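Local coordinates for protein endo-1,4-beta-xylanase (Pseudoalteromonas haloplanktis, PDB 1H12) that hydrolyses internal beta-1,4 linkages of xylan as a cold-adapted glycoside hydrolase of family 8, and may act on related beta-glucans as well, at residues 324-327 with 333-336; 242-245 with 249-252; 308-313 with 358-363; 76-81 with 282-287; 251-256 with 260-265. All blocks are in the same frame, centred on the assembly; numbering follows the deposited sequence.

Contact 1: 324-327 with 333-336; sequences CYEQ and GAQN. With XYP (beta-D-xylopyranose), chain B.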
# COMPACT_ATOMS: atom_id res chain seq x y z
N CYS A 324 -7.33 -4.41 -23.52
CA CYS A 324 -6.84 -4.26 -22.16
C CYS A 324 -7.87 -3.52 -21.35
O CYS A 324 -8.67 -2.76 -21.93
CB CYS A 324 -5.51 -3.46 -22.12
SG CYS A 324 -5.76 -1.72 -22.60
N TYR A 325 -7.89 -3.70 -20.05
CA TYR A 325 -8.51 -2.71 -19.20
C TYR A 325 -7.44 -1.64 -18.90
O TYR A 325 -6.25 -1.93 -18.89
CB TYR A 325 -9.12 -3.28 -17.92
CG TYR A 325 -8.20 -4.01 -17.00
CD1 TYR A 325 -8.04 -5.39 -17.07
CD2 TYR A 325 -7.47 -3.32 -16.02
CE1 TYR A 325 -7.20 -6.08 -16.23
CE2 TYR A 325 -6.63 -4.00 -15.20
CZ TYR A 325 -6.46 -5.38 -15.29
OH TYR A 325 -5.63 -6.02 -14.39
N GLU A 326 -7.91 -0.42 -18.71
CA GLU A 326 -7.06 0.72 -18.55
C GLU A 326 -6.76 1.09 -17.10
O GLU A 326 -7.33 0.56 -16.16
CB GLU A 326 -7.64 1.91 -19.30
CG GLU A 326 -7.67 1.74 -20.80
CD GLU A 326 -8.12 2.96 -21.58
OE1 GLU A 326 -8.27 4.05 -21.01
OE2 GLU A 326 -8.36 2.78 -22.81
N GLN A 327 -5.85 2.06 -16.95
CA GLN A 327 -5.39 2.53 -15.67
C GLN A 327 -6.33 3.47 -14.97
O GLN A 327 -6.25 3.58 -13.72
CB GLN A 327 -4.03 3.24 -15.86
CG GLN A 327 -2.93 2.25 -16.26
CD GLN A 327 -1.51 2.79 -16.21
OE1 GLN A 327 -1.28 3.98 -16.23
NE2 GLN A 327 -0.57 1.88 -16.12
N GLY A 333 -16.27 4.81 -17.35
CA GLY A 333 -15.73 5.20 -18.65
C GLY A 333 -14.24 5.32 -18.67
O GLY A 333 -13.66 5.97 -17.79
N ALA A 334 -13.59 4.72 -19.65
CA ALA A 334 -12.14 4.78 -19.77
C ALA A 334 -11.71 6.19 -20.03
O ALA A 334 -12.29 6.91 -20.86
CB ALA A 334 -11.72 3.91 -20.92
N GLN A 335 -10.64 6.62 -19.35
CA GLN A 335 -10.10 7.96 -19.49
C GLN A 335 -8.89 8.06 -20.40
O GLN A 335 -8.28 9.12 -20.46
CB GLN A 335 -9.85 8.58 -18.13
CG GLN A 335 -11.07 8.70 -17.27
CD GLN A 335 -12.15 9.54 -17.90
OE1 GLN A 335 -11.98 10.75 -18.11
NE2 GLN A 335 -13.30 8.93 -18.18
N ASN A 336 -8.55 7.01 -21.12
CA ASN A 336 -7.46 7.03 -22.11
C ASN A 336 -6.10 7.35 -21.47
O ASN A 336 -5.28 8.05 -22.05
CB ASN A 336 -7.80 7.94 -23.28
CG ASN A 336 -6.98 7.63 -24.48
OD1 ASN A 336 -6.52 6.48 -24.71
ND2 ASN A 336 -6.71 8.70 -25.30
O1 XYP B . 5.51 0.54 -18.86
C1 XYP B . 4.31 1.34 -18.85
C2 XYP B . 3.65 1.19 -17.58
C3 XYP B . 2.42 2.00 -17.42
C4 XYP B . 2.61 3.38 -18.06
C5 XYP B . 3.27 3.30 -19.42
O2 XYP B . 3.37 -0.16 -17.21
O3 XYP B . 2.00 2.05 -16.06
O4 XYP B . 1.42 4.13 -18.10
O5 XYP B . 4.49 2.56 -19.29

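Contact 2: 242-245 with 249-252; sequences KVSG and WNLP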
# COMPACT_ATOMS: atom_id res chain seq x y z
N LYS A 242 -21.74 2.17 -2.28
CA LYS A 242 -21.96 3.41 -3.02
C LYS A 242 -21.43 3.35 -4.43
O LYS A 242 -22.02 3.99 -5.31
CB LYS A 242 -21.40 4.62 -2.28
CG LYS A 242 -22.08 4.89 -0.94
CD LYS A 242 -23.01 5.80 -0.98
CE LYS A 242 -23.35 6.37 0.49
NZ LYS A 242 -24.03 7.65 0.06
N VAL A 243 -20.37 2.58 -4.69
CA VAL A 243 -19.88 2.47 -6.06
C VAL A 243 -20.50 1.32 -6.87
O VAL A 243 -20.20 1.18 -8.04
CB VAL A 243 -18.34 2.41 -6.16
CG1 VAL A 243 -17.72 3.65 -5.56
CG2 VAL A 243 -17.74 1.15 -5.58
N SER A 244 -21.36 0.55 -6.21
CA SER A 244 -22.01 -0.55 -6.97
C SER A 244 -22.99 -0.04 -7.98
O SER A 244 -23.74 0.88 -7.75
CB SER A 244 -22.72 -1.47 -5.96
OG SER A 244 -23.37 -2.53 -6.63
N GLY A 245 -22.98 -0.67 -9.14
CA GLY A 245 -23.93 -0.32 -10.22
C GLY A 245 -23.75 1.10 -10.67
O GLY A 245 -22.70 1.76 -10.49
N TRP A 249 -20.10 2.02 -11.31
CA TRP A 249 -19.84 0.75 -11.94
C TRP A 249 -18.75 -0.08 -11.31
O TRP A 249 -17.92 -0.67 -11.98
CB TRP A 249 -19.70 0.93 -13.48
CG TRP A 249 -20.96 1.41 -14.07
CD1 TRP A 249 -21.26 2.67 -14.56
CD2 TRP A 249 -22.19 0.67 -14.18
NE1 TRP A 249 -22.57 2.72 -15.02
CE2 TRP A 249 -23.16 1.53 -14.75
CE3 TRP A 249 -22.56 -0.63 -13.82
CZ2 TRP A 249 -24.46 1.11 -15.02
CZ3 TRP A 249 -23.89 -1.04 -14.10
CH2 TRP A 249 -24.80 -0.14 -14.69
N ASN A 250 -18.82 -0.15 -9.97
CA ASN A 250 -18.16 -1.21 -9.20
C ASN A 250 -16.68 -1.03 -8.97
O ASN A 250 -16.06 -1.89 -8.41
CB ASN A 250 -18.46 -2.59 -9.78
CG ASN A 250 -19.97 -2.75 -10.02
OD1 ASN A 250 -20.73 -2.57 -9.12
ND2 ASN A 250 -20.35 -3.02 -11.21
N LEU A 251 -16.11 0.11 -9.34
CA LEU A 251 -14.71 0.43 -9.02
C LEU A 251 -14.68 1.47 -7.92
O LEU A 251 -15.39 2.48 -7.97
CB LEU A 251 -13.93 0.92 -10.25
CG LEU A 251 -13.68 -0.09 -11.33
CD1 LEU A 251 -12.92 0.55 -12.48
CD2 LEU A 251 -12.93 -1.32 -10.79
N PRO A 252 -13.79 1.27 -6.93
CA PRO A 252 -13.61 2.26 -5.89
C PRO A 252 -12.88 3.49 -6.44
O PRO A 252 -12.29 3.43 -7.52
CB PRO A 252 -12.77 1.51 -4.86
CG PRO A 252 -11.91 0.61 -5.73
CD PRO A 252 -12.82 0.16 -6.86

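Contact 3: 308-313 with 358-363; sequences KALGFL and AGQANE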
# COMPACT_ATOMS: atom_id res chain seq x y z
N LYS A 308 -17.07 -7.97 -8.01
CA LYS A 308 -17.70 -6.98 -8.87
C LYS A 308 -16.64 -6.08 -9.52
O LYS A 308 -16.83 -5.65 -10.69
CB LYS A 308 -18.74 -6.17 -8.12
CG LYS A 308 -19.95 -6.98 -7.71
CD LYS A 308 -20.79 -6.25 -6.63
CE LYS A 308 -21.35 -4.91 -6.91
NZ LYS A 308 -22.35 -5.09 -8.05
N ALA A 309 -15.58 -5.71 -8.81
CA ALA A 309 -14.55 -4.84 -9.39
C ALA A 309 -13.82 -5.57 -10.51
O ALA A 309 -13.61 -5.01 -11.59
CB ALA A 309 -13.60 -4.39 -8.32
N LEU A 310 -13.37 -6.78 -10.24
CA LEU A 310 -12.71 -7.59 -11.27
C LEU A 310 -13.65 -7.86 -12.44
O LEU A 310 -13.24 -7.86 -13.60
CB LEU A 310 -12.15 -8.89 -10.69
CG LEU A 310 -11.05 -8.72 -9.65
CD1 LEU A 310 -10.62 -10.11 -9.18
CD2 LEU A 310 -9.86 -8.01 -10.17
N GLY A 311 -14.92 -8.09 -12.13
CA GLY A 311 -15.90 -8.26 -13.19
C GLY A 311 -16.00 -7.04 -14.07
O GLY A 311 -16.09 -7.17 -15.32
N PHE A 312 -16.01 -5.86 -13.49
CA PHE A 312 -16.04 -4.65 -14.30
C PHE A 312 -14.79 -4.56 -15.17
O PHE A 312 -14.86 -4.24 -16.36
CB PHE A 312 -16.16 -3.37 -13.46
CG PHE A 312 -16.03 -2.16 -14.34
CD1 PHE A 312 -17.11 -1.72 -15.08
CD2 PHE A 312 -14.80 -1.55 -14.52
CE1 PHE A 312 -16.92 -0.64 -16.01
CE2 PHE A 312 -14.64 -0.52 -15.40
CZ PHE A 312 -15.70 -0.07 -16.16
N LEU A 313 -13.61 -4.82 -14.59
CA LEU A 313 -12.40 -4.70 -15.38
C LEU A 313 -12.39 -5.68 -16.56
O LEU A 313 -11.96 -5.34 -17.67
CB LEU A 313 -11.17 -4.84 -14.51
CG LEU A 313 -11.00 -3.68 -13.49
CD1 LEU A 313 -9.79 -4.04 -12.58
CD2 LEU A 313 -10.71 -2.36 -14.16
N ALA A 358 -13.08 -18.89 -9.90
CA ALA A 358 -11.85 -19.53 -10.36
C ALA A 358 -11.48 -19.10 -11.74
O ALA A 358 -10.27 -18.97 -12.03
CB ALA A 358 -12.00 -21.08 -10.23
N GLY A 359 -12.43 -18.86 -12.62
CA GLY A 359 -12.14 -18.37 -13.94
C GLY A 359 -11.47 -16.97 -13.93
O GLY A 359 -10.49 -16.76 -14.64
N GLN A 360 -11.99 -16.08 -13.14
CA GLN A 360 -11.42 -14.75 -12.90
C GLN A 360 -10.01 -14.95 -12.31
O GLN A 360 -9.07 -14.26 -12.68
CB GLN A 360 -12.25 -13.84 -11.89
CG GLN A 360 -13.30 -12.76 -12.29
CD GLN A 360 -14.07 -12.16 -11.07
OE1 GLN A 360 -14.96 -11.35 -11.20
NE2 GLN A 360 -13.75 -12.62 -9.87
N ALA A 361 -9.88 -15.82 -11.33
CA ALA A 361 -8.59 -16.02 -10.73
C ALA A 361 -7.58 -16.47 -11.71
O ALA A 361 -6.46 -15.94 -11.76
CB ALA A 361 -8.67 -16.98 -9.58
N ASN A 362 -7.96 -17.45 -12.55
CA ASN A 362 -7.02 -17.91 -13.53
C ASN A 362 -6.53 -16.80 -14.40
O ASN A 362 -5.33 -16.71 -14.66
CB ASN A 362 -7.61 -19.07 -14.37
N GLU A 363 -7.43 -15.98 -14.90
CA GLU A 363 -7.05 -14.94 -15.80
C GLU A 363 -6.23 -13.84 -15.12
O GLU A 363 -5.15 -13.50 -15.62
CB GLU A 363 -8.28 -14.27 -16.37

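Contact 4: 76-81 with 282-287; sequences RTEGQS and AWRVIM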
# COMPACT_ATOMS: atom_id res chain seq x y z
N ARG A 76 9.37 9.52 -2.21
CA ARG A 76 8.04 9.53 -1.61
C ARG A 76 7.97 8.63 -0.38
O ARG A 76 8.61 7.59 -0.28
CB ARG A 76 7.01 9.11 -2.66
CG ARG A 76 6.94 10.10 -3.80
CD ARG A 76 6.01 9.76 -4.92
NE ARG A 76 6.20 10.76 -5.97
CZ ARG A 76 5.26 11.25 -6.74
NH1 ARG A 76 4.01 10.77 -6.73
NH2 ARG A 76 5.61 12.21 -7.60
N THR A 77 7.15 9.01 0.57
CA THR A 77 6.94 8.22 1.77
C THR A 77 6.25 6.90 1.49
O THR A 77 6.58 5.90 2.14
CB THR A 77 6.22 8.99 2.88
OG1 THR A 77 5.01 9.54 2.33
CG2 THR A 77 7.09 10.05 3.45
N GLU A 78 5.31 6.85 0.56
CA GLU A 78 4.68 5.58 0.21
C GLU A 78 5.73 4.57 -0.23
O GLU A 78 5.86 3.49 0.33
CB GLU A 78 3.60 5.79 -0.83
CG GLU A 78 2.31 6.31 -0.19
CD GLU A 78 1.25 6.76 -1.20
OE1 GLU A 78 1.53 6.82 -2.41
OE2 GLU A 78 0.10 7.07 -0.76
N GLY A 79 6.53 4.94 -1.22
CA GLY A 79 7.52 3.99 -1.72
C GLY A 79 8.52 3.56 -0.68
O GLY A 79 8.93 2.40 -0.63
N GLN A 80 8.95 4.51 0.16
CA GLN A 80 9.91 4.24 1.23
C GLN A 80 9.34 3.19 2.19
O GLN A 80 10.02 2.22 2.55
CB GLN A 80 10.25 5.52 1.94
CG GLN A 80 11.51 5.45 2.83
CD GLN A 80 12.81 5.58 1.96
OE1 GLN A 80 13.90 5.55 2.69
NE2 GLN A 80 12.74 5.63 0.79
N SER A 81 8.09 3.42 2.63
CA SER A 81 7.45 2.56 3.58
C SER A 81 7.12 1.19 3.01
O SER A 81 7.22 0.16 3.71
CB SER A 81 6.19 3.25 4.12
OG SER A 81 5.13 3.28 3.17
N ALA A 282 -6.55 4.36 -6.21
CA ALA A 282 -7.67 3.45 -6.16
C ALA A 282 -7.31 2.05 -6.53
O ALA A 282 -7.95 1.10 -6.07
CB ALA A 282 -8.82 3.97 -6.98
N TRP A 283 -6.29 1.85 -7.37
CA TRP A 283 -5.82 0.52 -7.71
C TRP A 283 -5.64 -0.35 -6.47
O TRP A 283 -5.84 -1.56 -6.52
CB TRP A 283 -4.47 0.50 -8.41
CG TRP A 283 -4.35 1.12 -9.77
CD1 TRP A 283 -5.32 1.68 -10.57
CD2 TRP A 283 -3.13 1.24 -10.49
NE1 TRP A 283 -4.76 2.12 -11.72
CE2 TRP A 283 -3.41 1.88 -11.69
CE3 TRP A 283 -1.81 0.86 -10.23
CZ2 TRP A 283 -2.41 2.16 -12.59
CZ3 TRP A 283 -0.84 1.12 -11.11
CH2 TRP A 283 -1.12 1.78 -12.28
N ARG A 284 -5.13 0.28 -5.40
CA ARG A 284 -4.74 -0.49 -4.23
C ARG A 284 -5.90 -0.93 -3.37
O ARG A 284 -5.70 -1.76 -2.49
CB ARG A 284 -3.76 0.36 -3.35
CG ARG A 284 -2.49 0.74 -4.08
CD ARG A 284 -1.42 1.27 -3.16
NE ARG A 284 -1.72 2.49 -2.40
CZ ARG A 284 -1.54 3.72 -2.85
NH1 ARG A 284 -1.28 3.95 -4.10
NH2 ARG A 284 -1.61 4.71 -2.03
N VAL A 285 -7.08 -0.39 -3.59
CA VAL A 285 -8.20 -0.72 -2.72
C VAL A 285 -8.51 -2.20 -2.73
O VAL A 285 -8.57 -2.82 -1.66
CB VAL A 285 -9.44 0.12 -3.03
CG1 VAL A 285 -10.59 -0.28 -2.14
CG2 VAL A 285 -9.16 1.61 -2.89
N ILE A 286 -8.73 -2.81 -3.90
CA ILE A 286 -9.06 -4.23 -3.86
C ILE A 286 -7.86 -5.11 -3.46
O ILE A 286 -8.05 -6.20 -2.94
CB ILE A 286 -9.80 -4.74 -5.09
CG1 ILE A 286 -8.95 -4.70 -6.38
CG2 ILE A 286 -11.14 -4.02 -5.23
CD1 ILE A 286 -9.63 -5.40 -7.57
N MET A 287 -6.64 -4.61 -3.66
CA MET A 287 -5.47 -5.26 -3.08
C MET A 287 -5.61 -5.31 -1.54
O MET A 287 -5.38 -6.36 -0.93
CB MET A 287 -4.21 -4.50 -3.47
CG MET A 287 -2.93 -5.05 -3.00
SD MET A 287 -1.56 -4.01 -3.45
CE MET A 287 -1.63 -2.61 -2.68

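Contact 5: 251-256 with 260-265; sequences LPTFLS and GSPVIG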
# COMPACT_ATOMS: atom_id res chain seq x y z
N LEU A 251 -16.11 0.11 -9.34
CA LEU A 251 -14.71 0.43 -9.02
C LEU A 251 -14.68 1.47 -7.92
O LEU A 251 -15.39 2.48 -7.97
CB LEU A 251 -13.93 0.92 -10.25
CG LEU A 251 -13.68 -0.09 -11.33
CD1 LEU A 251 -12.92 0.55 -12.48
CD2 LEU A 251 -12.93 -1.32 -10.79
N PRO A 252 -13.79 1.27 -6.93
CA PRO A 252 -13.61 2.26 -5.89
C PRO A 252 -12.88 3.49 -6.44
O PRO A 252 -12.29 3.43 -7.52
CB PRO A 252 -12.77 1.51 -4.86
CG PRO A 252 -11.91 0.61 -5.73
CD PRO A 252 -12.82 0.16 -6.86
N THR A 253 -12.92 4.58 -5.66
CA THR A 253 -12.44 5.87 -6.14
C THR A 253 -11.27 6.40 -5.31
O THR A 253 -10.98 5.92 -4.21
CB THR A 253 -13.56 6.89 -6.26
OG1 THR A 253 -14.04 7.29 -4.97
CG2 THR A 253 -14.74 6.32 -7.03
N PHE A 254 -10.62 7.40 -5.87
CA PHE A 254 -9.51 8.11 -5.27
C PHE A 254 -9.84 8.66 -3.88
O PHE A 254 -9.15 8.41 -2.90
CB PHE A 254 -9.10 9.23 -6.26
CG PHE A 254 -8.12 10.22 -5.76
CD1 PHE A 254 -7.12 9.93 -4.83
CD2 PHE A 254 -8.17 11.53 -6.24
CE1 PHE A 254 -6.23 10.92 -4.40
CE2 PHE A 254 -7.30 12.52 -5.83
CZ PHE A 254 -6.35 12.21 -4.90
N LEU A 255 -10.93 9.45 -3.80
CA LEU A 255 -11.32 10.13 -2.59
C LEU A 255 -12.75 9.78 -2.21
O LEU A 255 -13.60 9.54 -3.07
CB LEU A 255 -11.19 11.65 -2.73
CG LEU A 255 -9.76 12.15 -2.90
CD1 LEU A 255 -9.75 13.63 -3.19
CD2 LEU A 255 -8.90 11.85 -1.67
N SER A 256 -13.02 9.80 -0.90
CA SER A 256 -14.31 9.50 -0.35
C SER A 256 -14.61 10.37 0.85
O SER A 256 -13.70 10.73 1.62
CB SER A 256 -14.33 8.02 0.12
OG SER A 256 -15.57 7.61 0.67
N GLY A 260 -18.42 6.99 3.01
CA GLY A 260 -18.11 6.18 1.86
C GLY A 260 -18.49 6.78 0.53
O GLY A 260 -18.22 6.18 -0.52
N SER A 261 -19.12 7.94 0.51
CA SER A 261 -19.55 8.54 -0.73
C SER A 261 -18.34 9.02 -1.54
O SER A 261 -17.55 9.82 -1.03
CB SER A 261 -20.43 9.79 -0.48
OG SER A 261 -21.61 9.44 0.19
N PRO A 262 -18.19 8.61 -2.79
CA PRO A 262 -17.13 9.20 -3.62
C PRO A 262 -17.20 10.71 -3.62
O PRO A 262 -18.29 11.29 -3.74
CB PRO A 262 -17.38 8.60 -4.99
CG PRO A 262 -18.04 7.27 -4.69
CD PRO A 262 -18.93 7.55 -3.51
N VAL A 263 -16.05 11.35 -3.61
CA VAL A 263 -15.95 12.76 -3.82
C VAL A 263 -16.07 13.02 -5.31
O VAL A 263 -15.40 12.40 -6.10
CB VAL A 263 -14.63 13.29 -3.29
CG1 VAL A 263 -14.35 14.71 -3.76
CG2 VAL A 263 -14.58 13.20 -1.79
N ILE A 264 -16.96 13.97 -5.69
CA ILE A 264 -17.21 14.24 -7.09
C ILE A 264 -16.42 15.48 -7.52
O ILE A 264 -16.65 16.58 -6.98
CB ILE A 264 -18.75 14.39 -7.35
CG1 ILE A 264 -19.51 13.18 -6.86
CG2 ILE A 264 -19.00 14.66 -8.81
CD1 ILE A 264 -19.08 11.84 -7.38
N GLY A 265 -15.59 15.32 -8.53
CA GLY A 265 -14.84 16.43 -9.06
C GLY A 265 -13.73 16.91 -8.16
O GLY A 265 -13.17 16.14 -7.34

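Contact 1: 324-327 with 333-336
The carboxylate of Glu326 is gripped at both oxygens. OE1 faces 333-336, where it accepts from Asn336 N a weak bond, 3.0 Å long and well bent, with 128° at the hydrogen. OE2 takes a salt bridge from Lys322 and a hydrogen bond from Asn320. Glu326 has CG anti to its own carbonyl carbon (chi1 -66°) and an extended chain beyond it, which carries the acid straight across the gap. There the methyl of Ala334 packs against it, with Ala334 CB 3.5 Å from Glu326 OE1. One buried acid therefore links a methyl, a backbone N-H and a lysine.

The far segment braces itself. Gln335 curls back, and its NE2 donates to Gly333 O at 3.0 Å almost in line, 175° at the hydrogen. The carbonyl oxygen lies in the glutamine's amide plane, while the nitrogen stands well above the plane of the carbonyl.

Gln327, the next residue after Glu326, points its amide end to the O3 side of the bound beta-D-xylopyranose. The disulfide from Cys324 to Cys339 ties down the start of the segment. The loop packs on the edge strand 333-334 of a small three-stranded antiparallel sheet, and through Gln327 alone of these residues it contributes to the sugar-binding pocket with Gly341, Glu342, Tyr378 and Asn382.

Contact 2: 242-245 with 249-252
Three hydrogen bonds hold 242-245 to 249-252 as the chain leaves helix 219-243 and folds back. Val243 O takes Asn250 N at 2.7 Å, and Gly245 O takes Trp249 N at the same length. Between these two backbone bonds the direction is reversed: Gly245 N donates to the side-chain oxygen OD1 of Asn250 at 2.9 Å, 162° at the hydrogen. That donor stands above the plane of the amide, 42° out of it. Asn250 begins by pointing away from its partner, but with CG anti to the carbonyl carbon (chi1 -49°) the amide swings round to reach the glycine. Its OD1 also receives a weak bond from Lys308 of helix 300-318, which reaches Ser244 OG as well, again weakly.

The aromatic contact is with the same glycine. Gly245 lays its backbone over one face of the Trp249 indole, the carbonyl carbon being offset toward the rim, and Gly245 CA makes an off-centre CH-pi contact with the six-membered ring. The positive phi of Gly245 is one that glycine adopts easily.

Van der Waals contact comes from Val243, whose CB and both methyls lie against Leu251 O, the nearest being Val243 CB at 3.5 Å.

The grip is thus mostly polar and runs largely through main-chain atoms. Of the three hydrogen bonds that form the chief polar links across the turn, two join main chain to main chain and the third ends on the Asn250 amide.

Contact 3: 308-313 with 358-363
Leu310 and Gln360 meet where their side chains cross obliquely between helix 300-318 and helix 358-369. The glutamine reaches out from its helix with an extended chain (chi2 173°), and its flat amide end comes to rest against the base of the leucine: Leu310 CB is 3.8 Å from Gln360 CD. The first torsion, chi1 -96°, is away from a staggered value. Leucine CD1 lies farther along the same amide, 4.4 Å from Gln360 CD. CD2 is turned to another neighbour, Ile286 of helix 283-296.

Beside the leucine, Gly311 brings bare backbone alongside the amide, with Gly311 N 4.3 Å from Gln360 CD.

The two helices run in much the same sense, and their closest alpha carbons, Leu310 CA and Gln360 CA, are 7.5 Å apart. The backbone of Gln360 is held at the start of its helix, where Asn357 OD1 accepts a hydrogen bond from Gln360 N in the first turn of helix 358-369. An alanine here would remove the whole reach of the side chain and would probably open a gap beside Leu310 CB and the Gly311 backbone.

Between these two segments the contact therefore rests on one long polar side chain lying against an aliphatic one. Its amide group serves as a flat packing surface as much as a polar one, and the contact stays small and local.

Contact 4: 76-81 with 282-287
The carboxylate of Glu78 and the guanidinium of Arg284 are set steeply against each other, their planes 76° apart. The acid's OE2 comes up to NH2 obliquely, so this is a salt bridge without the paired, coplanar geometry of a two-bond fork. Glu78 OE2 and Arg284 NH2 are 3.2 Å apart. The bridge lies near the centre of the molecule and joins helix 77-89 to helix 283-296, two helices of the (alpha/alpha)6 barrel known for this family.

The reach is long on both sides: Glu78 CA and Arg284 CA are 12.1 Å apart. Glutamate spans its share with an extended chain, whereas arginine bends at chi3 (-62°) to bring NH2 round. The guanidinium has further partners. Tyr381 accepts at NH1, and Asp144 forms a second salt bridge to NH2, so the glutamate is one of two acids at that nitrogen. Asp144 also comes close to Glu78 itself, and the bridges from Arg284 NH2 to both acids probably ease the closeness of their like charges.

One turn of helix holds the backbone carbonyl of the glutamate from within: Ser81 OG donates to Glu78 O at 2.9 Å.

Contact 5: 251-256 with 260-265
The two segments, neither a regular strand, come together at a single beta bridge, Ser256 with Pro262, where the CA atoms come within 4.3 Å. The one backbone hydrogen bond between them is Val263 N to Leu255 O, 3.1 Å and nearly straight at 173°. Proline has no N-H to give, and softer contacts fill in: Pro262 CA points a C-H at Leu255 O, and Ser256 CA lies 3.3 Å from Ser261 O in a second C-H...O contact.

Leu255 O is the hub. Besides Val263 N it accepts the hydroxyl of Thr253, OG1 to O at 3.0 Å, and the two donors arrive from opposite faces of the carbonyl plane. The threonine can do this because its OG1 sits between the backbone N and the carbonyl carbon (chi1 70°). The same hydroxyl touches the proline ring, with Thr253 OG1 3.6 Å from Pro262 CB, and the two side chains meet at about a right angle. A valine in its place would lack the hydroxyl and is likely to leave Leu255 O without its second donor, the carbonyl less firmly fixed.

On the other side Leu255 CB packs on Val263 CG2 at 3.8 Å, while Leu255 CG lies over the centre of the Phe254 ring. Ser256 turns OG back toward Gly260, whose positive phi suits glycine.

The His239 imidazole accepts from Thr253 N through NE2 and donates to Gly260 O through ND1, tying both segments to helix 219-243. This is an irregular loop closed by an isolated beta bridge, part of the long connection between helix 219-243 and strand 277-278.

In the fold
Following the chain from the N terminus, contact 4 opens first, at 76-81, and closes at 282-287 after two hundred residues, joining helix 77-89 to helix 283-296. Within that span lie contact 2 (242-245 with 249-252) and contact 5 (251-256 with 260-265), which overlap at Leu251 and Pro252 and together fold the chain after helix 219-243. Pro252 packs on Ala282 and Val285, bringing this turn up to contact 4. Contact 3 then runs from helix 300-318 to helix 358-369 and encloses contact 1. Leu251 and Trp249 meet Phe312 of contact 3, while the backbone O of Gln327 in contact 1 meets Trp283 NE1 of contact 4.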